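Local atomic coordinates of endoglucanase (Komagataeibacter sucrofermentans, PDB entry 6VC5), a protein that probably hydrolyses internal beta-1,4-glucosidic linkages of cellulose and related beta-glucans, as a glycoside hydrolase of family 8. Residues 25-28 with 29-32; 174-177 with 178-182; 245-248 with 249-253. One frame throughout, in Å; residues are numbered along the deposited sequence. Where two conformers were deposited one is given.

Interaction 1. Residues 25-28 with 29-32; sequences TGNS and GESH
Asn27 lays its side-chain amide across the carboxylate of Glu30, over a type I beta turn that runs from Asn27 to Glu30 and leads into strand 30-32, paired antiparallel with strand 74-76 in a two-stranded sheet. The two side chains cross at about a right angle, and one bond joins them: Asn27 ND2 donates a hydrogen bond to Glu30 OE2 at 2.9 Å, nearly straight at 163°. The acceptor lies in the plane of the amide, whereas the amide nitrogen sits well above the plane of the carboxylate, and the two flat groups are turned 66° apart. Glu30 reaches this place by setting CG between its own backbone N and carbonyl carbon (chi1 54°), which swings the chain back over the turn. Its other oxygen serves the strand: Glu30 OE1, through its anti lone pair, accepts from His32 NE2 at 2.8 Å, and lies somewhat out of the imidazole plane. With one donor on each oxygen, the carboxylate is fixed in rotation, and Arg74 adds a long, weak ion pair at OE1. The His32 ring lies almost parallel to that of Trp73, next to the neighbouring strand. On the backbone, a water bridges the two ends of the turn, donating to Asn27 O at 3.0 Å and to Glu30 O at 2.6 Å.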
loop_
_atom_site.group_PDB
_atom_site.type_symbol
_atom_site.label_atom_id
_atom_site.label_comp_id
_atom_site.label_asym_id
_atom_site.label_seq_id
_atom_site.Cartn_x
_atom_site.Cartn_y
_atom_site.Cartn_z
ATOM N N THR A 25 6.858 -15.335 8.709
ATOM C CA THR A 25 7.613 -16.328 9.469
ATOM C C THR A 25 8.783 -15.705 10.225
ATOM O O THR A 25 9.210 -16.243 11.254
ATOM C CB THR A 25 8.092 -17.440 8.536
ATOM O OG1 THR A 25 8.728 -16.864 7.389
ATOM C CG2 THR A 25 6.917 -18.276 8.064
ATOM N N GLY A 26 9.312 -14.577 9.741
ATOM C CA GLY A 26 10.407 -13.893 10.406
ATOM C C GLY A 26 10.000 -12.890 11.460
ATOM O O GLY A 26 10.858 -12.343 12.161
ATOM N N ASN A 27 8.703 -12.621 11.573
ATOM C CA ASN A 27 8.135 -11.768 12.604
ATOM C C ASN A 27 6.877 -12.493 13.091
ATOM O O ASN A 27 5.742 -12.048 12.939
ATOM C CB ASN A 27 7.891 -10.366 12.040
ATOM C CG ASN A 27 7.052 -9.494 12.957
ATOM O OD1 ASN A 27 5.968 -9.044 12.587
ATOM N ND2 ASN A 27 7.544 -9.270 14.172
ATOM N N SER A 28 7.100 -13.671 13.677
ATOM C CA SER A 28 6.056 -14.668 13.876
ATOM C C SER A 28 5.047 -14.295 14.956
ATOM O O SER A 28 4.049 -15.009 15.113
ATOM C CB SER A 28 6.705 -15.999 14.250
ATOM O OG SER A 28 7.543 -15.836 15.389
ATOM N N GLY A 29 5.279 -13.223 15.705
ATOM C CA GLY A 29 4.379 -12.906 16.796
ATOM C C GLY A 29 3.437 -11.750 16.533
ATOM O O GLY A 29 2.988 -11.100 17.482
ATOM N N GLU A 30 3.136 -11.478 15.277
ATOM C CA GLU A 30 2.189 -10.424 14.941
ATOM C C GLU A 30 1.452 -10.633 13.630
ATOM O O GLU A 30 1.921 -11.262 12.756
ATOM C CB GLU A 30 2.788 -9.010 14.975
ATOM C CG GLU A 30 4.006 -8.731 14.186
ATOM C CD GLU A 30 4.835 -7.545 14.776
ATOM O OE1 GLU A 30 4.727 -6.415 14.308
ATOM O OE2 GLU A 30 5.621 -7.728 15.727
ATOM N N SER A 31 0.278 -10.056 13.570
ATOM C CA SER A 31 -0.456 -9.900 12.321
ATOM C C SER A 31 -0.858 -8.439 12.222
ATOM O O SER A 31 -1.082 -7.778 13.238
ATOM C CB SER A 31 -1.711 -10.775 12.267
ATOM O OG SER A 31 -1.380 -12.142 12.034
ATOM N N HIS A 32 -0.918 -7.921 10.999
ATOM C CA HIS A 32 -1.132 -6.496 10.741
ATOM C C HIS A 32 -2.351 -6.307 9.865
ATOM O O HIS A 32 -2.705 -7.194 9.125
ATOM C CB HIS A 32 0.073 -5.884 10.008
ATOM C CG HIS A 32 1.332 -5.877 10.805
ATOM N ND1 HIS A 32 2.491 -6.453 10.353
ATOM C CD2 HIS A 32 1.618 -5.366 12.023
ATOM C CE1 HIS A 32 3.440 -6.301 11.263
ATOM N NE2 HIS A 32 2.934 -5.647 12.287
HETATM O O HOH W 1 3.773 -11.222 10.870
#

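Interaction 2. Residues 174-177 with 178-182; sequences WTKV and MGDGL
Trp174, the first residue of 174-177, receives the Met178 backbone N on its carbonyl O at 3.0 Å, while its indole packs against helices 159-169 and 110-126. The Met178 chain bends at its last torsion (chi3 -80°), bringing the methyl CE back over the turn to 3.4 Å from Trp174 O and 4.4 Å from Trp174 CB. Thr175 contributes chiefly its carbonyl O, bonded to Gly179 N. Lys176 meets Asp180 twice: its carbonyl O accepts from Asp180 N, and its ammonium NZ forms a salt bridge to Asp180 OD2 at 3.1 Å, on the syn side of the carboxylate. An extended chain with CG opposite the backbone N (chi1 -175°) carries the lysine outward from the helix before the final bond turns NZ toward the acid. Thr135 engages both ends of the pair, its OG1 bonding Lys176 NZ and its backbone N bonding Asp180 OD2, so the ion pair is tied to strand 134-137. Val177 continues the series, its carbonyl O taking Gly181 N at 2.9 Å, and rests its side chain on Thr135. Such an i to i+4 salt bridge, laid over successive main-chain bonds of the same spacing, is a classic feature of the alpha-helix.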
loop_
_atom_site.group_PDB
_atom_site.type_symbol
_atom_site.label_atom_id
_atom_site.label_comp_id
_atom_site.label_asym_id
_atom_site.label_seq_id
_atom_site.Cartn_x
_atom_site.Cartn_y
_atom_site.Cartn_z
ATOM N N TRP A 174 -13.689 11.955 -3.468
ATOM C CA TRP A 174 -12.655 10.981 -3.804
ATOM C C TRP A 174 -11.828 11.457 -4.989
ATOM O O TRP A 174 -10.606 11.270 -5.021
ATOM C CB TRP A 174 -13.271 9.606 -4.073
ATOM C CG TRP A 174 -13.673 8.872 -2.829
ATOM C CD1 TRP A 174 -14.938 8.520 -2.468
ATOM C CD2 TRP A 174 -12.812 8.410 -1.780
ATOM N NE1 TRP A 174 -14.921 7.859 -1.265
ATOM C CE2 TRP A 174 -13.629 7.777 -0.818
ATOM C CE3 TRP A 174 -11.436 8.469 -1.560
ATOM C CZ2 TRP A 174 -13.111 7.204 0.344
ATOM C CZ3 TRP A 174 -10.926 7.903 -0.400
ATOM C CH2 TRP A 174 -11.763 7.280 0.532
ATOM N N THR A 175 -12.477 12.099 -5.964
ATOM C CA THR A 175 -11.755 12.675 -7.091
ATOM C C THR A 175 -10.784 13.749 -6.621
ATOM O O THR A 175 -9.647 13.824 -7.106
ATOM C CB THR A 175 -12.763 13.255 -8.085
ATOM O OG1 THR A 175 -13.695 12.233 -8.453
ATOM C CG2 THR A 175 -12.055 13.761 -9.335
ATOM N N LYS A 176 -11.206 14.567 -5.650
ATOM C CA LYS A 176 -10.339 15.623 -5.136
ATOM C C LYS A 176 -9.154 15.041 -4.372
ATOM O O LYS A 176 -8.024 15.518 -4.516
ATOM C CB LYS A 176 -11.131 16.575 -4.245
ATOM C CG LYS A 176 -10.324 17.775 -3.759
ATOM C CD LYS A 176 -11.173 18.732 -2.938
ATOM C CE LYS A 176 -10.544 20.122 -2.883
ATOM N NZ LYS A 176 -9.370 20.175 -1.958
ATOM N N VAL A 177 -9.390 14.003 -3.567
ATOM C CA VAL A 177 -8.293 13.358 -2.841
ATOM C C VAL A 177 -7.256 12.797 -3.806
ATOM O O VAL A 177 -6.042 12.974 -3.618
ATOM C CB VAL A 177 -8.831 12.276 -1.890
ATOM C CG1 VAL A 177 -7.657 11.473 -1.301
ATOM C CG2 VAL A 177 -9.647 12.905 -0.789
ATOM N N MET A 178 -7.718 12.096 -4.851
ATOM C CA MET A 178 -6.812 11.516 -5.840
ATOM C C MET A 178 -6.048 12.602 -6.590
ATOM O O MET A 178 -4.831 12.494 -6.785
ATOM C CB MET A 178 -7.609 10.654 -6.834
ATOM C CG MET A 178 -7.894 9.218 -6.381
ATOM S SD MET A 178 -8.792 8.199 -7.613
ATOM C CE MET A 178 -10.488 8.757 -7.373
ATOM N N GLY A 179 -6.753 13.648 -7.033
ATOM C CA GLY A 179 -6.107 14.686 -7.821
ATOM C C GLY A 179 -5.132 15.511 -7.008
ATOM O O GLY A 179 -4.052 15.871 -7.492
ATOM N N ASP A 180 -5.494 15.830 -5.766
ATOM C CA ASP A 180 -4.536 16.506 -4.898
ATOM C C ASP A 180 -3.360 15.596 -4.574
ATOM O O ASP A 180 -2.224 16.072 -4.456
ATOM C CB ASP A 180 -5.213 16.981 -3.610
ATOM C CG ASP A 180 -6.201 18.122 -3.850
ATOM O OD1 ASP A 180 -6.227 18.668 -4.975
ATOM O OD2 ASP A 180 -6.954 18.472 -2.913
ATOM N N GLY A 181 -3.610 14.288 -4.427
ATOM C CA GLY A 181 -2.520 13.351 -4.194
ATOM C C GLY A 181 -1.492 13.357 -5.313
ATOM O O GLY A 181 -0.284 13.353 -5.059
ATOM N N LEU A 182 -1.957 13.393 -6.568
ATOM C CA LEU A 182 -1.039 13.480 -7.701
ATOM C C LEU A 182 -0.239 14.776 -7.671
ATOM O O LEU A 182 0.959 14.780 -7.984
ATOM C CB LEU A 182 -1.817 13.368 -9.011
ATOM C CG LEU A 182 -2.412 11.986 -9.274
ATOM C CD1 LEU A 182 -3.361 12.008 -10.465
ATOM C CD2 LEU A 182 -1.297 10.994 -9.503
#

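Interaction 3. Residues 245-248 with 249-253; sequences SRFW and NHYGA
Phe247 and Tyr251, one helical turn apart, bring their rings together in an offset edge-to-face pair at the C-terminal end of helix 238-251. The edge of Tyr251 is directed at the face of Phe247, with centroids 5.8 Å apart and planes inclined at 75°; the closest carbons are Phe247 CE1 and Tyr251 CE2, 3.8 Å apart. Their different first torsions make this possible. Phe247 sets CG opposite its backbone N (chi1 175°) and leans along the helix toward the later residue, while Tyr251 places CG opposite its carbonyl carbon (chi1 -74°) and leans back. His250 adds a third ring, its CD2 standing 3.8 Å above the centre of one tyrosine face. Trp193 meets both Phe247, edge-to-face, and His250, extending the aromatic group beyond the helix.

Asn249 has a different task. Its amide folds back toward the preceding turn, and Ser245 O accepts two bonds from Asn249, one from the backbone N at 3.0 Å and a weak, bent one from the side-chain ND2 at 2.9 Å. The same amide reaches a neighbouring loop, with ND2 bonded to Gly284 O and OD1 to Ala286 N, so it links the helix flank to the chain that follows helix 274-282. Trp248 turns its indole to that region too, touching Ala280 and making a weak bond through NE1 to Thr283 O.

The helix ends at Tyr251, and Gly252 is the first residue to leave helical geometry, with a positive phi, where a side chain would press on the preceding carbonyl oxygen. Trp248 O receives a weak bond from Tyr251 N and a stronger one from Gly252 N at 2.8 Å, almost in line with the carbonyl.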
loop_
_atom_site.group_PDB
_atom_site.type_symbol
_atom_site.label_atom_id
_atom_site.label_comp_id
_atom_site.label_asym_id
_atom_site.label_seq_id
_atom_site.Cartn_x
_atom_site.Cartn_y
_atom_site.Cartn_z
ATOM N N SER A 245 12.609 5.805 -14.525
ATOM C CA SER A 245 13.396 4.995 -15.454
ATOM C C SER A 245 14.879 5.328 -15.358
ATOM O O SER A 245 15.725 4.425 -15.361
ATOM C CB SER A 245 12.896 5.202 -16.885
ATOM O OG SER A 245 11.562 4.742 -17.038
ATOM N N ARG A 246 15.212 6.619 -15.251
ATOM C CA ARG A 246 16.612 7.015 -15.133
ATOM C C ARG A 246 17.230 6.446 -13.867
ATOM O O ARG A 246 18.396 6.029 -13.864
ATOM C CB ARG A 246 16.719 8.539 -15.118
ATOM C CG ARG A 246 17.428 9.096 -16.326
ATOM C CD ARG A 246 17.577 10.601 -16.232
ATOM N NE ARG A 246 16.300 11.270 -16.004
ATOM C CZ ARG A 246 15.342 11.393 -16.919
ATOM N NH1 ARG A 246 14.215 12.031 -16.624
ATOM N NH2 ARG A 246 15.513 10.885 -18.130
ATOM N N PHE A 247 16.451 6.415 -12.787
ATOM C CA PHE A 247 16.918 5.871 -11.520
ATOM C C PHE A 247 17.167 4.363 -11.616
ATOM O O PHE A 247 18.256 3.883 -11.277
ATOM C CB PHE A 247 15.894 6.208 -10.429
ATOM C CG PHE A 247 16.202 5.603 -9.093
ATOM C CD1 PHE A 247 17.302 6.028 -8.363
ATOM C CD2 PHE A 247 15.382 4.625 -8.559
ATOM C CE1 PHE A 247 17.590 5.477 -7.133
ATOM C CE2 PHE A 247 15.667 4.065 -7.326
ATOM C CZ PHE A 247 16.767 4.491 -6.613
ATOM N N TRP A 248 16.173 3.594 -12.080
ATOM C CA TRP A 248 16.368 2.148 -12.144
ATOM C C TRP A 248 17.556 1.795 -13.025
ATOM O O TRP A 248 18.342 0.901 -12.696
ATOM C CB TRP A 248 15.153 1.433 -12.728
ATOM C CG TRP A 248 13.795 1.758 -12.205
ATOM C CD1 TRP A 248 12.695 2.046 -12.965
ATOM C CD2 TRP A 248 13.345 1.729 -10.843
ATOM N NE1 TRP A 248 11.604 2.237 -12.162
ATOM C CE2 TRP A 248 11.969 2.047 -10.857
ATOM C CE3 TRP A 248 13.970 1.486 -9.616
ATOM C CZ2 TRP A 248 11.205 2.134 -9.690
ATOM C CZ3 TRP A 248 13.206 1.569 -8.452
ATOM C CH2 TRP A 248 11.842 1.893 -8.501
ATOM N N ASN A 249 17.670 2.450 -14.177
ATOM C CA ASN A 249 18.693 2.079 -15.144
ATOM C C ASN A 249 20.092 2.532 -14.745
ATOM O O ASN A 249 21.073 1.940 -15.215
ATOM C CB ASN A 249 18.293 2.595 -16.523
ATOM C CG ASN A 249 17.162 1.786 -17.121
ATOM O OD1 ASN A 249 17.273 0.572 -17.265
ATOM N ND2 ASN A 249 16.061 2.451 -17.456
ATOM N N HIS A 250 20.212 3.536 -13.874
ATOM C CA HIS A 250 21.529 3.910 -13.363
ATOM C C HIS A 250 22.143 2.789 -12.542
ATOM O O HIS A 250 23.357 2.547 -12.614
ATOM C CB HIS A 250 21.447 5.160 -12.489
ATOM C CG HIS A 250 22.778 5.594 -11.953
ATOM N ND1 HIS A 250 23.715 6.252 -12.720
ATOM C CD2 HIS A 250 23.322 5.468 -10.719
ATOM C CE1 HIS A 250 24.782 6.509 -11.983
ATOM N NE2 HIS A 250 24.571 6.041 -10.765
ATOM N N TYR A 251 21.326 2.114 -11.733
ATOM C CA TYR A 251 21.826 1.052 -10.871
ATOM C C TYR A 251 21.771 -0.313 -11.535
ATOM O O TYR A 251 22.668 -1.139 -11.310
ATOM C CB TYR A 251 21.073 1.060 -9.535
ATOM C CG TYR A 251 21.526 2.212 -8.664
ATOM C CD1 TYR A 251 22.795 2.206 -8.098
ATOM C CD2 TYR A 251 20.704 3.314 -8.439
ATOM C CE1 TYR A 251 23.235 3.250 -7.319
ATOM C CE2 TYR A 251 21.139 4.372 -7.655
ATOM C CZ TYR A 251 22.407 4.328 -7.099
ATOM O OH TYR A 251 22.853 5.368 -6.319
ATOM N N GLY A 252 20.766 -0.559 -12.363
ATOM C CA GLY A 252 20.660 -1.819 -13.066
ATOM C C GLY A 252 19.928 -2.891 -12.272
ATOM O O GLY A 252 19.836 -2.854 -11.044
ATOM N N ALA A 253 19.441 -3.894 -13.011
ATOM C CA ALA A 253 18.607 -4.936 -12.422
ATOM C C ALA A 253 19.344 -5.744 -11.363
ATOM O O ALA A 253 18.703 -6.301 -10.468
ATOM C CB ALA A 253 18.090 -5.868 -13.521
#

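Overall arrangement
The three contacts are all local, yet each reflects its place in one glycoside hydrolase family 8 chain. Interaction 1 lies at the surface and joins a turn to a short strand through amide, carboxylate, imidazole and water. Interactions 2 and 3 are partly buried: interaction 2 stays within helix 172-187, while interaction 3 runs off the end of helix 238-251. The former sits mid-helix, where regular backbone bonds accompany an ion pair; the latter marks a helix end, where aromatic packing accompanies weaker, shared carbonyl bonds. No two touch: interactions 1 and 2 lie on opposite sides of the chain's centre, and 2 and 3 remain about 15 Å apart between nearest atoms.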